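Local coordinates for protein alpha-amylase (Eisenia fetida, PDB 6M4K) that probably hydrolyses internal alpha-1,4-glucosidic linkages in starch and related polysaccharides as a cold-active, calcium- and chloride-dependent glycoside hydrolase of family 13, at residues F23-T28 against C384-R389; C34-D39 against E390-V395; A278-F283 against T329-A334; N267-N272 against A322-I327. All coordinates share one frame; numbering follows the deposited sequence.

All four contacts lie in the (beta/alpha)8 catalytic barrel of this family 13 enzyme, away from the calcium site. Interactions 1 and 2 both use helix 27-39 or the turn leading into it, and pair it with the run 384-395, a 3-10 turn followed by the first turns of helix 389-401; interactions 3 and 4 share helix 322-334, met near its start by the end of helix 259-270 (interaction 4) and at its later turns by the loop 278-283 (interaction 3). Burial sorts them differently. Interactions 1 and 3 are buried, interaction 4 partly so, and interaction 2 lies at the surface. Aromatic rings carry interactions 1 to 3, with water and sulfur added in the first, whereas interaction 4 is aliphatic and thioether packing beside a sulfate.

Interaction 1 of 4, residues F23-T28 against C384-R389. With SO4 (sulfate ion), chain G.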
# COMPACT_ATOMS: atom_id res chain seq x y z
N PHE A 23 3.62 -2.89 -7.79
CA PHE A 23 4.48 -1.75 -8.10
C PHE A 23 5.25 -1.98 -9.40
O PHE A 23 6.00 -2.96 -9.52
CB PHE A 23 5.43 -1.57 -6.91
CG PHE A 23 6.47 -0.49 -7.07
CD1 PHE A 23 6.12 0.82 -7.36
CD2 PHE A 23 7.81 -0.79 -6.84
CE1 PHE A 23 7.09 1.82 -7.46
CE2 PHE A 23 8.79 0.21 -6.94
CZ PHE A 23 8.43 1.50 -7.26
N GLU A 24 5.04 -1.10 -10.37
CA GLU A 24 5.70 -1.14 -11.68
C GLU A 24 5.32 -2.36 -12.52
O GLU A 24 5.95 -2.59 -13.57
CB GLU A 24 7.22 -0.98 -11.60
CG GLU A 24 7.69 0.42 -11.22
CD GLU A 24 7.80 1.38 -12.40
OE1 GLU A 24 7.33 1.06 -13.52
OE2 GLU A 24 8.39 2.46 -12.21
N TRP A 25 4.31 -3.13 -12.14
CA TRP A 25 3.84 -4.19 -13.02
C TRP A 25 3.20 -3.61 -14.28
O TRP A 25 2.48 -2.59 -14.22
CB TRP A 25 2.82 -5.08 -12.32
CG TRP A 25 3.39 -6.01 -11.28
CD1 TRP A 25 4.37 -5.73 -10.35
CD2 TRP A 25 2.99 -7.36 -11.04
NE1 TRP A 25 4.59 -6.84 -9.56
CE2 TRP A 25 3.77 -7.86 -9.98
CE3 TRP A 25 2.05 -8.22 -11.64
CZ2 TRP A 25 3.64 -9.16 -9.50
CZ3 TRP A 25 1.93 -9.51 -11.16
CH2 TRP A 25 2.71 -9.96 -10.10
N LYS A 26 3.43 -4.27 -15.41
CA LYS A 26 2.77 -3.93 -16.66
C LYS A 26 1.29 -4.33 -16.62
O LYS A 26 0.89 -5.26 -15.91
CB LYS A 26 3.43 -4.66 -17.84
CG LYS A 26 4.83 -4.17 -18.18
CD LYS A 26 5.37 -4.84 -19.44
CE LYS A 26 5.56 -6.34 -19.24
NZ LYS A 26 6.34 -6.91 -20.39
N TRP A 27 0.49 -3.63 -17.43
CA TRP A 27 -0.94 -3.91 -17.46
C TRP A 27 -1.24 -5.34 -17.88
O TRP A 27 -2.15 -5.98 -17.33
CB TRP A 27 -1.67 -2.92 -18.37
CG TRP A 27 -1.41 -1.47 -18.10
CD1 TRP A 27 -1.41 -0.48 -19.03
CD2 TRP A 27 -1.14 -0.82 -16.84
NE1 TRP A 27 -1.14 0.73 -18.45
CE2 TRP A 27 -0.97 0.55 -17.10
CE3 TRP A 27 -0.98 -1.27 -15.52
CZ2 TRP A 27 -0.67 1.48 -16.10
CZ3 TRP A 27 -0.69 -0.35 -14.53
CH2 TRP A 27 -0.54 1.01 -14.83
N THR A 28 -0.48 -5.87 -18.85
CA THR A 28 -0.75 -7.25 -19.26
C THR A 28 -0.49 -8.23 -18.13
O THR A 28 -1.20 -9.24 -18.01
CB THR A 28 0.10 -7.62 -20.47
OG1 THR A 28 1.48 -7.33 -20.19
CG2 THR A 28 -0.36 -6.84 -21.70
N CYS A 384 7.11 -10.63 -5.37
CA CYS A 384 5.75 -11.18 -5.29
C CYS A 384 5.33 -11.56 -3.87
O CYS A 384 4.85 -12.67 -3.63
CB CYS A 384 5.58 -12.37 -6.24
SG CYS A 384 5.78 -11.95 -7.97
N GLU A 385 5.51 -10.63 -2.93
CA GLU A 385 5.13 -10.87 -1.54
C GLU A 385 3.70 -11.38 -1.42
O GLU A 385 3.39 -12.18 -0.53
CB GLU A 385 5.27 -9.59 -0.71
CG GLU A 385 6.69 -9.09 -0.50
CD GLU A 385 7.13 -8.06 -1.52
OE1 GLU A 385 6.90 -8.26 -2.73
OE2 GLU A 385 7.70 -7.04 -1.10
N HIS A 386 2.79 -10.87 -2.25
CA HIS A 386 1.39 -11.25 -2.15
C HIS A 386 1.17 -12.72 -2.49
O HIS A 386 0.14 -13.28 -2.10
CB HIS A 386 0.54 -10.36 -3.06
CG HIS A 386 0.80 -10.58 -4.51
ND1 HIS A 386 1.95 -10.13 -5.14
CD2 HIS A 386 0.07 -11.22 -5.45
CE1 HIS A 386 1.90 -10.49 -6.41
NE2 HIS A 386 0.78 -11.15 -6.62
N ARG A 387 2.13 -13.34 -3.19
CA ARG A 387 2.11 -14.77 -3.48
C ARG A 387 2.88 -15.62 -2.48
O ARG A 387 2.94 -16.84 -2.65
CB ARG A 387 2.65 -15.04 -4.89
CG ARG A 387 1.77 -14.59 -6.05
CD ARG A 387 2.00 -15.51 -7.23
NE ARG A 387 1.29 -15.12 -8.44
CZ ARG A 387 1.07 -15.95 -9.45
NH1 ARG A 387 1.51 -17.20 -9.37
NH2 ARG A 387 0.42 -15.55 -10.53
N TRP A 388 3.48 -15.03 -1.44
CA TRP A 388 4.09 -15.84 -0.40
C TRP A 388 3.00 -16.54 0.39
O TRP A 388 2.01 -15.92 0.77
CB TRP A 388 4.90 -14.96 0.55
CG TRP A 388 6.10 -14.26 -0.03
CD1 TRP A 388 6.50 -14.24 -1.34
CD2 TRP A 388 7.05 -13.48 0.69
NE1 TRP A 388 7.66 -13.48 -1.47
CE2 TRP A 388 8.01 -13.01 -0.23
CE3 TRP A 388 7.19 -13.14 2.04
CZ2 TRP A 388 9.09 -12.22 0.16
CZ3 TRP A 388 8.26 -12.35 2.42
CH2 TRP A 388 9.19 -11.90 1.48
N ARG A 389 3.21 -17.82 0.69
CA ARG A 389 2.19 -18.58 1.42
C ARG A 389 1.87 -17.92 2.76
O ARG A 389 0.70 -17.89 3.17
CB ARG A 389 2.64 -20.03 1.64
CG ARG A 389 1.61 -20.90 2.36
CD ARG A 389 2.20 -22.26 2.75
NE ARG A 389 3.23 -22.05 3.76
CZ ARG A 389 4.54 -22.06 3.52
NH1 ARG A 389 5.01 -22.34 2.31
NH2 ARG A 389 5.37 -21.78 4.52
S SO4 G . 3.64 -6.01 -22.91
O1 SO4 G . 3.41 -4.58 -22.78
O2 SO4 G . 3.01 -6.67 -21.78
O3 SO4 G . 5.08 -6.27 -22.84
O4 SO4 G . 3.08 -6.49 -24.17
O HOH W 1 6.19 -8.37 -7.20
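The loop that leads from barrel strand 19-22 into helix 27-39 meets a short 3-10 turn, 385-387, through the indole of Trp-25, whose CZ2 and CH2 meet Cys-384 and His-386. CZ2 of Trp-25 lies 3.8 Å from SG of Cys-384, and the sulfur sits near the indole plane, 75° off the ring normal: a sulfur-aromatic contact made at the edge. That sulfur belongs to the disulfide with Cys-377. CE1 of His-386 is also 3.8 Å from Trp-25 CZ2; the two rings meet obliquely, planes at 64°, with CZ2 near the imidazole plane at its edge. In the (beta/alpha)8 barrel this joins the first beta-alpha connection to the approach to the last helix, 389-401, for which Trp-388 is the N-cap. The chi1 of 67° sets His-386 CG between its own backbone N and carbonyl carbon, and Ser-344 at ND1 and Glu-33 at NE2 then hold the imidazole from both nitrogens. The pyrrole side of Trp-25 is tied by water: NE1 donates over 3.2 Å to a water oxygen lying in the indole plane, and N of Cys-384 donates to the same oxygen over 3.1 Å.

Interaction 2 of 4, residues C34-D39 against E390-V395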
# COMPACT_ATOMS: atom_id res chain seq x y z
N CYS A 34 -4.94 -10.93 -12.02
CA CYS A 34 -6.26 -10.81 -11.41
C CYS A 34 -6.92 -12.16 -11.19
O CYS A 34 -7.66 -12.32 -10.21
CB CYS A 34 -7.15 -9.83 -12.19
SG CYS A 34 -6.70 -8.12 -11.79
N GLN A 35 -6.64 -13.16 -12.04
CA GLN A 35 -7.19 -14.49 -11.80
C GLN A 35 -6.63 -15.09 -10.52
O GLN A 35 -7.37 -15.63 -9.69
CB GLN A 35 -6.91 -15.41 -12.99
CG GLN A 35 -7.55 -16.79 -12.84
CD GLN A 35 -9.07 -16.71 -12.80
OE1 GLN A 35 -9.71 -16.49 -13.83
NE2 GLN A 35 -9.65 -16.86 -11.62
N TRP A 36 -5.30 -15.02 -10.35
CA TRP A 36 -4.66 -15.51 -9.14
C TRP A 36 -5.18 -14.76 -7.91
O TRP A 36 -5.50 -15.37 -6.88
CB TRP A 36 -3.14 -15.37 -9.26
CG TRP A 36 -2.40 -16.10 -8.16
CD1 TRP A 36 -1.85 -17.35 -8.23
CD2 TRP A 36 -2.17 -15.63 -6.83
NE1 TRP A 36 -1.29 -17.68 -7.02
CE2 TRP A 36 -1.47 -16.64 -6.14
CE3 TRP A 36 -2.47 -14.44 -6.15
CZ2 TRP A 36 -1.09 -16.52 -4.80
CZ3 TRP A 36 -2.09 -14.31 -4.82
CH2 TRP A 36 -1.41 -15.34 -4.16
N LEU A 37 -5.28 -13.44 -8.02
CA LEU A 37 -5.77 -12.63 -6.91
C LEU A 37 -7.20 -12.99 -6.54
O LEU A 37 -7.52 -13.09 -5.36
CB LEU A 37 -5.66 -11.15 -7.27
CG LEU A 37 -4.23 -10.64 -7.36
CD1 LEU A 37 -4.18 -9.32 -8.11
CD2 LEU A 37 -3.63 -10.47 -5.97
N ALA A 38 -8.07 -13.17 -7.54
CA ALA A 38 -9.44 -13.58 -7.26
C ALA A 38 -9.48 -14.94 -6.57
O ALA A 38 -10.21 -15.12 -5.59
CB ALA A 38 -10.26 -13.60 -8.55
N ASP A 39 -8.69 -15.89 -7.06
CA ASP A 39 -8.66 -17.23 -6.46
C ASP A 39 -8.21 -17.20 -5.01
O ASP A 39 -8.56 -18.09 -4.23
CB ASP A 39 -7.75 -18.16 -7.27
CG ASP A 39 -8.29 -18.49 -8.65
OD1 ASP A 39 -9.49 -18.24 -8.90
OD2 ASP A 39 -7.51 -19.01 -9.47
N GLU A 390 2.88 -17.42 3.46
CA GLU A 390 2.64 -16.79 4.75
C GLU A 390 1.72 -15.58 4.61
O GLU A 390 0.92 -15.31 5.51
CB GLU A 390 3.97 -16.40 5.40
CG GLU A 390 4.93 -17.57 5.65
CD GLU A 390 5.90 -17.85 4.50
OE1 GLU A 390 5.64 -17.47 3.34
OE2 GLU A 390 6.96 -18.46 4.77
N MET A 391 1.81 -14.89 3.48
CA MET A 391 0.93 -13.75 3.22
C MET A 391 -0.46 -14.20 2.78
O MET A 391 -1.46 -13.82 3.38
CB MET A 391 1.52 -12.85 2.15
CG MET A 391 2.39 -11.75 2.69
SD MET A 391 3.77 -12.39 3.66
CE MET A 391 4.79 -10.93 3.80
N TYR A 392 -0.54 -15.01 1.72
CA TYR A 392 -1.88 -15.31 1.22
C TYR A 392 -2.68 -16.18 2.18
O TYR A 392 -3.90 -16.05 2.24
CB TYR A 392 -1.88 -15.82 -0.23
CG TYR A 392 -1.27 -17.19 -0.50
CD1 TYR A 392 -1.89 -18.36 -0.06
CD2 TYR A 392 -0.11 -17.31 -1.24
CE1 TYR A 392 -1.34 -19.60 -0.34
CE2 TYR A 392 0.44 -18.54 -1.54
CZ TYR A 392 -0.17 -19.68 -1.07
OH TYR A 392 0.40 -20.91 -1.36
N ASN A 393 -2.02 -17.04 2.96
CA ASN A 393 -2.78 -17.80 3.95
C ASN A 393 -3.22 -16.92 5.12
O ASN A 393 -4.25 -17.19 5.74
CB ASN A 393 -2.00 -19.02 4.43
CG ASN A 393 -2.26 -20.23 3.56
OD1 ASN A 393 -3.00 -20.15 2.58
ND2 ASN A 393 -1.65 -21.36 3.91
N MET A 394 -2.47 -15.85 5.41
CA MET A 394 -2.95 -14.89 6.40
C MET A 394 -4.01 -13.96 5.83
O MET A 394 -4.82 -13.43 6.60
CB MET A 394 -1.79 -14.12 7.04
CG MET A 394 -0.99 -14.94 8.05
SD MET A 394 -1.99 -15.69 9.35
CE MET A 394 -2.77 -14.25 10.07
N VAL A 395 -4.03 -13.76 4.51
CA VAL A 395 -5.18 -13.08 3.91
C VAL A 395 -6.43 -13.94 4.05
O VAL A 395 -7.50 -13.43 4.41
CB VAL A 395 -4.87 -12.73 2.44
CG1 VAL A 395 -6.14 -12.32 1.67
CG2 VAL A 395 -3.80 -11.64 2.39
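An offset edge-to-face aromatic pair, Trp-36 with Tyr-392, joins two helices on the outside of the (beta/alpha)8 barrel: 27-39, which follows the first strand, and 389-401, which follows the eighth. Since strands 19-22 and 339-344 are neighbours in the closed sheet, the pair lies where the ring of helices closes. It is a surface contact burying 85 Å² in all, and this one pair of side chains makes it. The evidence for this geometry is a centroid separation of 5.7 Å and an angle of 76° between the planes, with the six-membered ring of Trp-36 supplying the edge and Tyr-392 the face. Chi1 of -169° places CG of Trp-36 anti to the backbone N, which extends the indole from its helix across to the other; Tyr-392, with chi1 at 68°, crosses it at about a right angle. His-40 links the two further, stacking on Trp-36 and meeting Tyr-392 edge-to-face, while Arg-387 adds a cation-pi contact to the indole. On the tyrosine, the carbons nearest the indole are those of one flank: CD2 is 3.8 Å from both CH2 and CZ2 of Trp-36, and CB lies 4.0 Å from CH2.

Interaction 3 of 4, residues A278-F283 against T329-A334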
# COMPACT_ATOMS: atom_id res chain seq x y z
N ALA A 278 4.53 -7.62 23.38
CA ALA A 278 3.41 -7.57 24.30
C ALA A 278 2.73 -6.21 24.31
O ALA A 278 1.55 -6.13 24.69
CB ALA A 278 3.88 -7.93 25.72
N ASN A 279 3.42 -5.15 23.90
CA ASN A 279 2.82 -3.82 23.86
C ASN A 279 1.73 -3.69 22.82
O ASN A 279 0.98 -2.70 22.85
CB ASN A 279 3.90 -2.77 23.59
CG ASN A 279 4.87 -2.62 24.74
OD1 ASN A 279 4.55 -2.95 25.88
ND2 ASN A 279 6.07 -2.11 24.46
N LEU A 280 1.61 -4.64 21.89
CA LEU A 280 0.58 -4.58 20.85
C LEU A 280 -0.82 -4.86 21.37
O LEU A 280 -1.77 -4.83 20.58
CB LEU A 280 0.93 -5.54 19.72
CG LEU A 280 2.21 -5.21 18.96
CD1 LEU A 280 2.50 -6.27 17.91
CD2 LEU A 280 2.14 -3.83 18.32
N VAL A 281 -0.97 -5.15 22.67
CA VAL A 281 -2.28 -5.48 23.25
C VAL A 281 -3.34 -4.45 22.88
O VAL A 281 -4.52 -4.80 22.70
CB VAL A 281 -2.14 -5.69 24.77
CG1 VAL A 281 -1.68 -4.41 25.47
CG2 VAL A 281 -3.44 -6.20 25.38
N ASN A 282 -2.96 -3.18 22.75
CA ASN A 282 -3.89 -2.11 22.43
C ASN A 282 -3.54 -1.42 21.11
O ASN A 282 -3.86 -0.24 20.90
CB ASN A 282 -3.92 -1.08 23.56
CG ASN A 282 -2.60 -0.32 23.69
OD1 ASN A 282 -1.54 -0.82 23.30
ND2 ASN A 282 -2.68 0.89 24.22
N PHE A 283 -2.88 -2.14 20.20
CA PHE A 283 -2.43 -1.52 18.97
C PHE A 283 -3.60 -0.97 18.16
O PHE A 283 -4.66 -1.59 18.04
CB PHE A 283 -1.66 -2.52 18.12
CG PHE A 283 -1.15 -1.90 16.85
CD1 PHE A 283 -0.11 -0.99 16.88
CD2 PHE A 283 -1.75 -2.19 15.63
CE1 PHE A 283 0.34 -0.38 15.71
CE2 PHE A 283 -1.30 -1.59 14.47
CZ PHE A 283 -0.26 -0.69 14.52
N THR A 329 3.53 -8.57 9.02
CA THR A 329 2.39 -8.67 8.11
C THR A 329 1.34 -9.62 8.66
O THR A 329 0.14 -9.34 8.58
CB THR A 329 2.86 -9.11 6.71
OG1 THR A 329 3.81 -8.17 6.20
CG2 THR A 329 1.67 -9.18 5.76
N ALA A 330 1.76 -10.74 9.25
CA ALA A 330 0.80 -11.66 9.84
C ALA A 330 0.02 -10.99 10.95
O ALA A 330 -1.21 -11.14 11.04
CB ALA A 330 1.51 -12.91 10.36
N PHE A 331 0.71 -10.27 11.84
CA PHE A 331 -0.00 -9.53 12.87
C PHE A 331 -1.01 -8.56 12.26
O PHE A 331 -2.17 -8.51 12.67
CB PHE A 331 0.97 -8.77 13.79
CG PHE A 331 0.25 -7.95 14.81
CD1 PHE A 331 -0.26 -8.54 15.96
CD2 PHE A 331 0.00 -6.60 14.59
CE1 PHE A 331 -0.96 -7.80 16.88
CE2 PHE A 331 -0.72 -5.85 15.51
CZ PHE A 331 -1.19 -6.45 16.66
N GLU A 332 -0.57 -7.76 11.29
CA GLU A 332 -1.44 -6.76 10.68
C GLU A 332 -2.68 -7.39 10.07
O GLU A 332 -3.78 -6.83 10.16
CB GLU A 332 -0.63 -6.00 9.63
CG GLU A 332 -1.43 -5.24 8.60
CD GLU A 332 -0.53 -4.76 7.50
OE1 GLU A 332 -0.10 -3.61 7.58
OE2 GLU A 332 -0.23 -5.57 6.58
N LEU A 333 -2.54 -8.56 9.46
CA LEU A 333 -3.65 -9.24 8.80
C LEU A 333 -4.57 -9.92 9.80
O LEU A 333 -5.77 -10.04 9.54
CB LEU A 333 -3.11 -10.27 7.80
CG LEU A 333 -2.61 -9.66 6.49
CD1 LEU A 333 -1.79 -10.66 5.71
CD2 LEU A 333 -3.80 -9.17 5.65
N ALA A 334 -4.04 -10.38 10.93
CA ALA A 334 -4.86 -11.03 11.94
C ALA A 334 -5.58 -10.04 12.83
O ALA A 334 -6.59 -10.40 13.44
CB ALA A 334 -3.98 -11.92 12.83
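CA of Leu-280 stands 9.4 Å from CA of Phe-331, and CA of Phe-283 is 9.9 Å from CA of Glu-332, so the backbones are well apart where the chain at 278-283 leaves a 3-10 turn across from the last turns of helix 322-334. Side chains therefore bridge the whole interval, and Phe-331 reaches in from the helix to meet Leu-280 with a face and Phe-283 with an edge. With chi1 at 177°, CG of Phe-331 lies opposite the backbone N across the CA-CB bond, which carries the ring out from the helix axis toward the loop. Leu-280 takes one face of that ring. Its CD1 stands 3.8 Å from the ring centroid and only 7° off the normal, a well-centred CH-pi contact, while its CB approaches CZ of Phe-331. In the (beta/alpha)8 barrel this packs part of the loop between helix 259-270 and the seventh strand, 295-297, against the helix after that strand; Leu-265 of helix 259-270 touches Leu-280, Phe-283 and Phe-331 alike. Phe-283 meets the same ring differently. The edge of Phe-331 is turned toward the face of Phe-283, with centroids 5.9 Å apart and planes at 71°, an offset edge-to-face pair. The shortest approach of the two rings is 3.8 Å, from CD2 of Phe-283 to CE2 of Phe-331. Trp-335 stacks on Phe-331, and its NE1 bonds to the carbonyl O of Phe-283, while Trp-287 meets Phe-283 edge-to-face. The loop's own turn is held by a backbone bond from Phe-283 N to Leu-280 O, 2.9 Å long.

Interaction 4 of 4, residues N267-N272 against A322-I327; sequences NVVRKN and ANMYKI. With SO4 (sulfate ion), chain F.
A chi1 of 173° turns CG1 of Val-269 away from its own backbone N and toward helix 322-334, while Met-324, its chain bent at chi3 (-70°), sends its thioether across the end of helix 259-270. This is helix-helix packing on the outside of the (beta/alpha)8 barrel, between the helices that follow the sixth and seventh strands, near the C-terminus of the first and the N-terminus of the second. The backbones come close here, with CA of Val-269 only 6.4 Å from CA of Met-324. The valine's CG1 methyl does most of the touching: it rests 3.6 Å from the carbonyl O of Met-324 and 3.8 Å from its CB, and it meets CG2 of Ile-327 farther along the same side of the helix. The valine and methionine side chains run past each other in opposite directions. Arg-270, its chain extended, crosses the methionine at about a right angle, with SD of Met-324 4.0 Å from CA of Arg-270; its guanidinium is engaged elsewhere, NH2 bonding to the carbonyl O of Ile-316. Helix 259-270 ends in a Schellman motif with Lys-271 at positive phi, and beyond it ND2 of Asn-272 donates to OD1 of Asn-267 nearly straight, at 172° and in the carbonyl plane. At the start of the other helix a sulfate, probably from the crystallisation liquor, accepts from two backbone amides: N of Asn-323 to O3 at 3.1 Å, and N of Met-324 to O1 at 2.9 Å.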
# COMPACT_ATOMS: atom_id res chain seq x y z
N ASN A 267 9.20 -0.99 14.45
CA ASN A 267 9.97 -0.86 15.69
C ASN A 267 9.68 -2.00 16.66
O ASN A 267 10.59 -2.51 17.32
CB ASN A 267 9.68 0.50 16.34
CG ASN A 267 10.47 1.62 15.70
OD1 ASN A 267 11.58 1.41 15.21
ND2 ASN A 267 9.92 2.83 15.72
N VAL A 268 8.41 -2.41 16.77
CA VAL A 268 8.06 -3.45 17.72
C VAL A 268 8.67 -4.79 17.32
O VAL A 268 9.32 -5.45 18.13
CB VAL A 268 6.53 -3.56 17.89
CG1 VAL A 268 6.18 -4.82 18.68
CG2 VAL A 268 5.99 -2.32 18.62
N VAL A 269 8.48 -5.20 16.06
CA VAL A 269 8.97 -6.51 15.64
C VAL A 269 10.50 -6.54 15.64
O VAL A 269 11.11 -7.58 15.93
CB VAL A 269 8.34 -6.91 14.30
CG1 VAL A 269 8.97 -8.20 13.76
CG2 VAL A 269 6.84 -7.10 14.47
N ARG A 270 11.13 -5.41 15.33
CA ARG A 270 12.59 -5.32 15.40
C ARG A 270 13.10 -5.23 16.83
O ARG A 270 14.31 -5.36 17.04
CB ARG A 270 13.07 -4.08 14.67
CG ARG A 270 12.97 -4.14 13.15
CD ARG A 270 13.27 -2.80 12.57
NE ARG A 270 13.36 -2.80 11.12
CZ ARG A 270 14.46 -3.09 10.43
NH1 ARG A 270 15.59 -3.40 11.06
NH2 ARG A 270 14.44 -3.05 9.10
N LYS A 271 12.22 -4.99 17.80
CA LYS A 271 12.61 -4.77 19.20
C LYS A 271 13.52 -3.57 19.34
O LYS A 271 14.41 -3.55 20.20
CB LYS A 271 13.25 -6.01 19.83
CG LYS A 271 12.41 -7.25 19.72
CD LYS A 271 13.22 -8.42 20.20
CE LYS A 271 12.80 -9.64 19.45
NZ LYS A 271 13.66 -10.83 19.73
N ASN A 272 13.34 -2.56 18.50
CA ASN A 272 14.14 -1.35 18.57
C ASN A 272 13.91 -0.66 19.90
O ASN A 272 12.78 -0.55 20.38
CB ASN A 272 13.78 -0.40 17.43
CG ASN A 272 14.40 -0.79 16.11
OD1 ASN A 272 15.34 -1.58 16.06
ND2 ASN A 272 13.90 -0.22 15.02
N ALA A 322 13.03 -10.61 5.59
CA ALA A 322 11.83 -11.36 5.24
C ALA A 322 11.17 -12.00 6.45
O ALA A 322 9.93 -12.02 6.55
CB ALA A 322 12.17 -12.42 4.19
N ASN A 323 11.95 -12.55 7.39
CA ASN A 323 11.34 -13.25 8.51
C ASN A 323 10.55 -12.29 9.39
O ASN A 323 9.40 -12.56 9.75
CB ASN A 323 12.40 -13.99 9.32
CG ASN A 323 11.81 -15.07 10.20
OD1 ASN A 323 11.04 -15.92 9.73
ND2 ASN A 323 12.14 -15.04 11.48
N MET A 324 11.16 -11.16 9.75
CA MET A 324 10.47 -10.16 10.54
C MET A 324 9.31 -9.54 9.77
O MET A 324 8.26 -9.24 10.35
CB MET A 324 11.45 -9.07 10.95
CG MET A 324 12.45 -9.53 12.00
SD MET A 324 13.42 -8.15 12.65
CE MET A 324 14.42 -7.78 11.23
N TYR A 325 9.49 -9.33 8.47
CA TYR A 325 8.43 -8.77 7.64
C TYR A 325 7.20 -9.66 7.64
O TYR A 325 6.06 -9.16 7.69
CB TYR A 325 8.98 -8.67 6.23
CG TYR A 325 8.15 -7.94 5.20
CD1 TYR A 325 7.90 -6.57 5.30
CD2 TYR A 325 7.70 -8.60 4.07
CE1 TYR A 325 7.18 -5.90 4.31
CE2 TYR A 325 6.99 -7.93 3.08
CZ TYR A 325 6.73 -6.59 3.22
OH TYR A 325 6.05 -5.95 2.20
N LYS A 326 7.39 -10.97 7.59
CA LYS A 326 6.25 -11.87 7.63
C LYS A 326 5.56 -11.83 8.99
O LYS A 326 4.33 -11.96 9.07
CB LYS A 326 6.69 -13.30 7.30
CG LYS A 326 7.01 -13.50 5.83
CD LYS A 326 7.44 -14.93 5.57
CE LYS A 326 8.87 -15.16 6.00
NZ LYS A 326 9.31 -16.54 5.66
N ILE A 327 6.33 -11.69 10.07
CA ILE A 327 5.72 -11.58 11.39
C ILE A 327 4.85 -10.33 11.47
O ILE A 327 3.70 -10.38 11.92
CB ILE A 327 6.81 -11.58 12.49
CG1 ILE A 327 7.49 -12.94 12.55
CG2 ILE A 327 6.19 -11.22 13.84
CD1 ILE A 327 8.74 -12.95 13.43
S SO4 F . 15.26 -11.35 8.92
O1 SO4 F . 14.02 -10.69 9.32
O2 SO4 F . 15.86 -11.97 10.11
O3 SO4 F . 14.95 -12.38 7.93
O4 SO4 F . 16.19 -10.38 8.34